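Local atomic coordinates of type IV pilus assembly protein PilF (Thermus thermophilus HB8, PDB entry 5OIU), a protein that binds ATP and magnesium as a hexameric P-loop ATPase and probably powers type IV pilus assembly. Residues Arg280-Asp292 against Gly308-Cys320. Residues are numbered along the deposited sequence; the frame is centred on the assembly and turned at random.
With ZN (zinc ion), chain S.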
ATOM      1  N   ARG C 280     -13.342  10.838  38.886  1.00 39.73           N
ATOM      2  CA  ARG C 280     -12.805  10.333  40.133  1.00 41.47           C
ATOM      3  C   ARG C 280     -13.929  10.126  41.144  1.00 45.09           C
ATOM      4  O   ARG C 280     -14.715  11.046  41.397  1.00 42.50           O
ATOM      5  CB  ARG C 280     -11.779  11.326  40.657  1.00 45.09           C
ATOM      6  CG  ARG C 280     -11.020  10.857  41.839  1.00 46.61           C
ATOM      7  CD  ARG C 280      -9.858  11.776  42.067  1.00 53.26           C
ATOM      8  NE  ARG C 280      -8.937  11.191  43.029  1.00 60.40           N
ATOM      9  CZ  ARG C 280      -7.747  11.698  43.313  1.00 59.19           C
ATOM     10  NH1 ARG C 280      -7.339  12.811  42.702  1.00 58.60           N
ATOM     11  NH2 ARG C 280      -6.976  11.089  44.204  1.00 51.23           N
ATOM     12  N   VAL C 281     -14.003   8.924  41.722  1.00 40.05           N
ATOM     13  CA  VAL C 281     -15.083   8.614  42.655  1.00 45.24           C
ATOM     14  C   VAL C 281     -15.012   9.532  43.870  1.00 44.71           C
ATOM     15  O   VAL C 281     -13.943   9.707  44.471  1.00 43.32           O
ATOM     16  CB  VAL C 281     -15.007   7.140  43.084  1.00 45.87           C
ATOM     17  CG1 VAL C 281     -15.996   6.869  44.205  1.00 44.96           C
ATOM     18  CG2 VAL C 281     -15.266   6.209  41.900  1.00 46.44           C
ATOM     19  N   CYS C 282     -16.156  10.110  44.244  1.00 46.92           N
ATOM     20  CA  CYS C 282     -16.239  10.893  45.473  1.00 46.32           C
ATOM     21  C   CYS C 282     -15.789  10.079  46.682  1.00 52.76           C
ATOM     22  O   CYS C 282     -16.077   8.886  46.803  1.00 54.12           O
ATOM     23  CB  CYS C 282     -17.667  11.394  45.696  1.00 52.65           C
ATOM     24  SG  CYS C 282     -17.943  12.180  47.336  1.00 60.73           S
ATOM     25  N   GLU C 283     -15.074  10.733  47.589  1.00 59.95           N
ATOM     26  CA  GLU C 283     -14.474  10.010  48.700  1.00 63.65           C
ATOM     27  C   GLU C 283     -15.443   9.752  49.840  1.00 62.97           C
ATOM     28  O   GLU C 283     -15.173   8.876  50.666  1.00 61.32           O
ATOM     29  CB  GLU C 283     -13.269  10.777  49.239  1.00 68.95           C
ATOM     30  CG  GLU C 283     -12.079  10.736  48.331  1.00 71.10           C
ATOM     31  CD  GLU C 283     -11.417   9.370  48.300  1.00 78.63           C
ATOM     32  OE1 GLU C 283     -11.959   8.408  48.899  1.00 76.31           O
ATOM     33  OE2 GLU C 283     -10.338   9.268  47.674  1.00 85.54           O
ATOM     34  N   HIS C 284     -16.558  10.480  49.891  1.00 62.49           N
ATOM     35  CA  HIS C 284     -17.439  10.469  51.051  1.00 65.99           C
ATOM     36  C   HIS C 284     -18.678   9.596  50.877  1.00 66.77           C
ATOM     37  O   HIS C 284     -19.317   9.259  51.877  1.00 68.91           O
ATOM     38  CB  HIS C 284     -17.863  11.903  51.398  1.00 71.57           C
ATOM     39  CG  HIS C 284     -16.710  12.823  51.664  1.00 80.86           C
ATOM     40  ND1 HIS C 284     -16.661  14.118  51.188  1.00 82.10           N
ATOM     41  CD2 HIS C 284     -15.554  12.629  52.347  1.00 81.62           C
ATOM     42  CE1 HIS C 284     -15.526  14.681  51.566  1.00 80.12           C
ATOM     43  NE2 HIS C 284     -14.836  13.798  52.268  1.00 83.05           N
ATOM     44  N   CYS C 285     -19.044   9.232  49.647  1.00 63.73           N
ATOM     45  CA  CYS C 285     -20.080   8.231  49.429  1.00 56.24           C
ATOM     46  C   CYS C 285     -19.534   7.000  48.720  1.00 56.45           C
ATOM     47  O   CYS C 285     -20.300   6.244  48.120  1.00 59.32           O
ATOM     48  CB  CYS C 285     -21.243   8.815  48.636  1.00 61.36           C
ATOM     49  SG  CYS C 285     -20.750   9.475  47.067  1.00 58.36           S
ATOM     50  N   LYS C 286     -18.227   6.786  48.771  1.00 56.97           N
ATOM     51  CA  LYS C 286     -17.646   5.638  48.102  1.00 59.15           C
ATOM     52  C   LYS C 286     -18.116   4.355  48.778  1.00 61.70           C
ATOM     53  O   LYS C 286     -18.350   4.312  49.984  1.00 63.23           O
ATOM     54  CB  LYS C 286     -16.116   5.725  48.107  1.00 51.06           C
ATOM     55  CG  LYS C 286     -15.447   4.650  47.271  1.00 51.98           C
ATOM     56  CD  LYS C 286     -13.938   4.585  47.479  1.00 55.46           C
ATOM     57  CE  LYS C 286     -13.216   5.755  46.849  1.00 51.90           C
ATOM     58  NZ  LYS C 286     -11.747   5.471  46.773  1.00 61.37           N
ATOM     59  N   VAL C 287     -18.250   3.295  47.985  1.00 62.66           N
ATOM     60  CA  VAL C 287     -18.835   2.056  48.472  1.00 59.45           C
ATOM     61  C   VAL C 287     -18.317   0.912  47.608  1.00 58.64           C
ATOM     62  O   VAL C 287     -17.911   1.119  46.462  1.00 59.81           O
ATOM     63  CB  VAL C 287     -20.378   2.161  48.463  1.00 64.72           C
ATOM     64  CG1 VAL C 287     -20.916   2.083  47.056  1.00 61.75           C
ATOM     65  CG2 VAL C 287     -20.940   1.061  49.256  1.00 73.99           C
ATOM     66  N   GLU C 288     -18.291  -0.295  48.173  1.00 55.28           N
ATOM     67  CA  GLU C 288     -17.808  -1.454  47.437  1.00 57.88           C
ATOM     68  C   GLU C 288     -18.911  -2.036  46.566  1.00 59.47           C
ATOM     69  O   GLU C 288     -20.103  -1.895  46.854  1.00 59.51           O
ATOM     70  CB  GLU C 288     -17.287  -2.537  48.387  1.00 56.86           C
ATOM     71  CG  GLU C 288     -15.815  -2.395  48.700  1.00 60.03           C
ATOM     72  CD  GLU C 288     -15.241  -3.565  49.483  1.00 67.44           C
ATOM     73  OE1 GLU C 288     -15.924  -4.612  49.588  1.00 68.23           O
ATOM     74  OE2 GLU C 288     -14.096  -3.431  49.983  1.00 65.01           O
ATOM     75  N   VAL C 289     -18.506  -2.673  45.471  1.00 54.20           N
ATOM     76  CA  VAL C 289     -19.393  -3.551  44.715  1.00 54.43           C
ATOM     77  C   VAL C 289     -18.650  -4.855  44.481  1.00 54.22           C
ATOM     78  O   VAL C 289     -17.432  -4.862  44.264  1.00 50.83           O
ATOM     79  CB  VAL C 289     -19.879  -2.930  43.381  1.00 50.50           C
ATOM     80  CG1 VAL C 289     -20.345  -1.504  43.582  1.00 53.49           C
ATOM     81  CG2 VAL C 289     -18.804  -2.976  42.334  1.00 53.50           C
ATOM     82  N   LYS C 290     -19.366  -5.959  44.603  1.00 61.66           N
ATOM     83  CA  LYS C 290     -18.783  -7.244  44.261  1.00 56.35           C
ATOM     84  C   LYS C 290     -18.678  -7.284  42.749  1.00 59.37           C
ATOM     85  O   LYS C 290     -19.700  -7.154  42.063  1.00 58.10           O
ATOM     86  CB  LYS C 290     -19.633  -8.401  44.787  1.00 56.47           C
ATOM     87  CG  LYS C 290     -19.173  -9.786  44.352  1.00 59.96           C
ATOM     88  CD  LYS C 290     -17.730 -10.073  44.758  1.00 66.85           C
ATOM     89  CE  LYS C 290     -17.205 -11.341  44.067  1.00 69.41           C
ATOM     90  NZ  LYS C 290     -16.278 -12.134  44.939  1.00 72.27           N
ATOM     91  N   PRO C 291     -17.484  -7.381  42.188  1.00 55.22           N
ATOM     92  CA  PRO C 291     -17.365  -7.505  40.739  1.00 50.82           C
ATOM     93  C   PRO C 291     -17.722  -8.906  40.285  1.00 54.33           C
ATOM     94  O   PRO C 291     -17.591  -9.882  41.029  1.00 54.92           O
ATOM     95  CB  PRO C 291     -15.884  -7.207  40.491  1.00 53.64           C
ATOM     96  CG  PRO C 291     -15.217  -7.670  41.738  1.00 54.01           C
ATOM     97  CD  PRO C 291     -16.171  -7.363  42.856  1.00 57.20           C
ATOM     98  N   ASP C 292     -18.173  -8.995  39.048  1.00 53.13           N
ATOM     99  CA  ASP C 292     -18.330 -10.298  38.412  1.00 51.74           C
ATOM    100  C   ASP C 292     -16.956 -10.863  38.076  1.00 53.25           C
ATOM    101  O   ASP C 292     -16.205 -10.230  37.316  1.00 55.60           O
ATOM    102  CB  ASP C 292     -19.169 -10.179  37.142  1.00 58.72           C
ATOM    103  CG  ASP C 292     -19.694 -11.528  36.649  1.00 65.59           C
ATOM    104  OD1 ASP C 292     -19.247 -12.569  37.184  1.00 64.07           O
ATOM    105  OD2 ASP C 292     -20.563 -11.546  35.736  1.00 64.30           O
ATOM    106  N   GLY C 308      -9.019 -11.333  45.329  1.00 73.57           N
ATOM    107  CA  GLY C 308      -9.259 -10.245  46.251  1.00 74.54           C
ATOM    108  C   GLY C 308     -10.073  -9.117  45.664  1.00 73.59           C
ATOM    109  O   GLY C 308     -10.718  -8.362  46.403  1.00 70.05           O
ATOM    110  N   ALA C 309     -10.067  -9.009  44.337  1.00 65.66           N
ATOM    111  CA  ALA C 309     -10.424  -7.757  43.684  1.00 58.93           C
ATOM    112  C   ALA C 309     -11.803  -7.287  44.098  1.00 60.65           C
ATOM    113  O   ALA C 309     -12.769  -8.049  44.042  1.00 64.86           O
ATOM    114  CB  ALA C 309     -10.367  -7.920  42.171  1.00 62.41           C
ATOM    115  N   ARG C 310     -11.881  -6.033  44.540  1.00 62.60           N
ATOM    116  CA  ARG C 310     -13.138  -5.336  44.770  1.00 58.89           C
ATOM    117  C   ARG C 310     -13.135  -4.065  43.928  1.00 53.49           C
ATOM    118  O   ARG C 310     -12.076  -3.552  43.561  1.00 51.98           O
ATOM    119  CB  ARG C 310     -13.342  -5.005  46.264  1.00 62.52           C
ATOM    120  CG  ARG C 310     -14.191  -6.032  47.081  1.00 68.72           C
ATOM    121  CD  ARG C 310     -14.104  -7.475  46.516  1.00 73.27           C
ATOM    122  NE  ARG C 310     -14.406  -8.568  47.454  1.00 79.29           N
ATOM    123  CZ  ARG C 310     -14.411  -9.866  47.124  1.00 85.42           C
ATOM    124  NH1 ARG C 310     -14.688 -10.791  48.038  1.00 86.67           N
ATOM    125  NH2 ARG C 310     -14.121 -10.251  45.885  1.00 76.88           N
ATOM    126  N   LEU C 311     -14.333  -3.586  43.587  1.00 50.52           N
ATOM    127  CA  LEU C 311     -14.541  -2.363  42.816  1.00 47.58           C
ATOM    128  C   LEU C 311     -15.404  -1.406  43.627  1.00 47.43           C
ATOM    129  O   LEU C 311     -15.963  -1.771  44.664  1.00 51.46           O
ATOM    130  CB  LEU C 311     -15.218  -2.634  41.464  1.00 43.27           C
ATOM    131  CG  LEU C 311     -14.514  -3.379  40.331  1.00 51.84           C
ATOM    132  CD1 LEU C 311     -15.537  -3.670  39.236  1.00 47.59           C
ATOM    133  CD2 LEU C 311     -13.293  -2.636  39.760  1.00 43.20           C
ATOM    134  N   TYR C 312     -15.530  -0.172  43.132  1.00 40.85           N
ATOM    135  CA  TYR C 312     -16.102   0.915  43.909  1.00 46.01           C
ATOM    136  C   TYR C 312     -16.957   1.806  43.023  1.00 44.74           C
ATOM    137  O   TYR C 312     -16.753   1.883  41.813  1.00 45.96           O
ATOM    138  CB  TYR C 312     -14.996   1.756  44.599  1.00 49.61           C
ATOM    139  CG  TYR C 312     -14.059   0.910  45.432  1.00 48.19           C
ATOM    140  CD1 TYR C 312     -13.023   0.186  44.843  1.00 47.86           C
ATOM    141  CD2 TYR C 312     -14.239   0.794  46.801  1.00 51.65           C
ATOM    142  CE1 TYR C 312     -12.197  -0.625  45.605  1.00 53.05           C
ATOM    143  CE2 TYR C 312     -13.405  -0.005  47.572  1.00 47.60           C
ATOM    144  CZ  TYR C 312     -12.395  -0.705  46.978  1.00 50.34           C
ATOM    145  OH  TYR C 312     -11.590  -1.489  47.767  1.00 55.80           O
ATOM    146  N   LYS C 313     -17.929   2.468  43.644  1.00 46.15           N
ATOM    147  CA  LYS C 313     -18.664   3.546  43.002  1.00 50.28           C
ATOM    148  C   LYS C 313     -19.031   4.563  44.068  1.00 51.51           C
ATOM    149  O   LYS C 313     -18.867   4.339  45.265  1.00 53.43           O
ATOM    150  CB  LYS C 313     -19.907   3.036  42.266  1.00 49.20           C
ATOM    151  CG  LYS C 313     -21.130   2.839  43.157  1.00 56.26           C
ATOM    152  CD  LYS C 313     -22.346   2.340  42.358  1.00 63.29           C
ATOM    153  CE  LYS C 313     -23.667   3.009  42.831  1.00 75.60           C
ATOM    154  NZ  LYS C 313     -24.892   2.134  42.765  1.00 70.90           N
ATOM    155  N   GLY C 314     -19.526   5.727  43.607  1.00 50.23           N
ATOM    156  CA  GLY C 314     -20.039   6.745  44.488  1.00 50.56           C
ATOM    157  C   GLY C 314     -21.553   6.701  44.539  1.00 58.58           C
ATOM    158  O   GLY C 314     -22.223   6.825  43.507  1.00 55.14           O
ATOM    159  N   MET C 315     -22.095   6.516  45.750  1.00 59.31           N
ATOM    160  CA  MET C 315     -23.542   6.432  45.897  1.00 59.63           C
ATOM    161  C   MET C 315     -24.214   7.776  45.681  1.00 59.41           C
ATOM    162  O   MET C 315     -25.419   7.809  45.416  1.00 58.23           O
ATOM    163  CB  MET C 315     -23.912   5.877  47.271  1.00 61.37           C
ATOM    164  CG  MET C 315     -24.089   4.363  47.294  1.00 62.92           C
ATOM    165  SD  MET C 315     -25.266   3.796  46.048  1.00 78.76           S
ATOM    166  CE  MET C 315     -25.063   2.011  46.167  1.00 80.51           C
ATOM    167  N   GLY C 316     -23.461   8.873  45.765  1.00 62.41           N
ATOM    168  CA  GLY C 316     -23.993  10.208  45.558  1.00 61.83           C
ATOM    169  C   GLY C 316     -24.294  10.899  46.875  1.00 63.46           C
ATOM    170  O   GLY C 316     -25.039  10.350  47.694  1.00 63.00           O
ATOM    171  N   CYS C 317     -23.732  12.089  47.101  1.00 60.29           N
ATOM    172  CA  CYS C 317     -23.955  12.799  48.355  1.00 64.92           C
ATOM    173  C   CYS C 317     -23.757  14.298  48.152  1.00 67.00           C
ATOM    174  O   CYS C 317     -23.356  14.759  47.080  1.00 63.27           O
ATOM    175  CB  CYS C 317     -23.036  12.281  49.463  1.00 62.43           C
ATOM    176  SG  CYS C 317     -21.358  12.939  49.419  1.00 72.21           S
ATOM    177  N   GLU C 318     -24.019  15.054  49.222  1.00 75.60           N
ATOM    178  CA  GLU C 318     -23.989  16.513  49.160  1.00 75.64           C
ATOM    179  C   GLU C 318     -22.660  17.048  48.624  1.00 70.47           C
ATOM    180  O   GLU C 318     -22.650  18.073  47.936  1.00 69.26           O
ATOM    181  CB  GLU C 318     -24.271  17.094  50.553  1.00 77.92           C
ATOM    182  CG  GLU C 318     -25.334  16.329  51.360  1.00 90.60           C
ATOM    183  CD  GLU C 318     -24.729  15.293  52.309  1.00 92.49           C
ATOM    184  OE1 GLU C 318     -23.908  15.672  53.175  1.00 87.01           O
ATOM    185  OE2 GLU C 318     -25.064  14.091  52.170  1.00 88.35           O
ATOM    186  N   ARG C 319     -21.544  16.364  48.909  1.00 70.73           N
ATOM    187  CA  ARG C 319     -20.198  16.827  48.561  1.00 64.72           C
ATOM    188  C   ARG C 319     -19.816  16.605  47.092  1.00 65.41           C
ATOM    189  O   ARG C 319     -18.725  17.016  46.689  1.00 70.74           O
ATOM    190  CB  ARG C 319     -19.152  16.146  49.468  1.00 68.06           C
ATOM    191  CG  ARG C 319     -19.049  16.697  50.911  1.00 71.55           C
ATOM    192  CD  ARG C 319     -18.287  18.044  51.004  1.00 75.71           C
ATOM    193  NE  ARG C 319     -19.045  19.185  50.462  1.00 76.73           N
ATOM    194  CZ  ARG C 319     -18.547  20.138  49.661  1.00 72.33           C
ATOM    195  NH1 ARG C 319     -19.330  21.123  49.234  1.00 68.70           N
ATOM    196  NH2 ARG C 319     -17.272  20.112  49.275  1.00 63.43           N
ATOM    197  N   CYS C 320     -20.674  15.994  46.271  1.00 65.94           N
ATOM    198  CA  CYS C 320     -20.297  15.663  44.901  1.00 59.48           C
ATOM    199  C   CYS C 320     -21.452  15.885  43.930  1.00 61.11           C
ATOM    200  O   CYS C 320     -21.547  15.192  42.910  1.00 63.48           O
ATOM    201  CB  CYS C 320     -19.818  14.206  44.803  1.00 57.01           C
ATOM    202  SG  CYS C 320     -21.088  12.978  45.244  1.00 54.78           S
TER
HETATM  203 ZN    ZN S 503     -20.361  11.879  47.144  1.00 60.01          ZN
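Cys282 and Cys285 face Cys317 and Cys320 around one zinc ion, their four sulfurs converging on it. The SG atoms of Cys282 and Cys285 lie 2.4 Å from the zinc and that of Cys320 2.3 Å, while Cys317 SG stands farther off at 2.7 Å. Cys285 SG sits between its own backbone N and carbonyl carbon (chi1 58°), where it meets the zinc and also takes a weak bond from Gly316 N (3.1 Å). Cys285 O receives Met315 N in a nearly straight bond (178° at the hydrogen). Beyond, strands 286-289 and 311-314 pair antiparallel. On one face the Lys286 chain crosses Tyr312 obliquely on its way to Gly377 O, and Glu288 runs alongside the ring, its CG 3.6 Å from Tyr312 CE2 and its carboxylate turned 82° to the ring. On the other, Val289 CG2 meets Leu311 CB at 3.7 Å, and Pro291 CB rests on Leu311 CD1. Arg310 NH2 donates a hydrogen bond to Ala309 O (3.2 Å), Lys290 CD lies over one guanidinium face, offset toward its rim, and Arg310 CG lies against the Glu288 carboxylate. With an alanine at Arg310, Ala309 O would probably lose this donor and the Lys290 chain the group it packs against. Two CxxC motifs, flanking a two-stranded antiparallel ribbon linked through helices 293-298 and 303-308, form the tetracysteine zinc site, as in GspE-type ATPases.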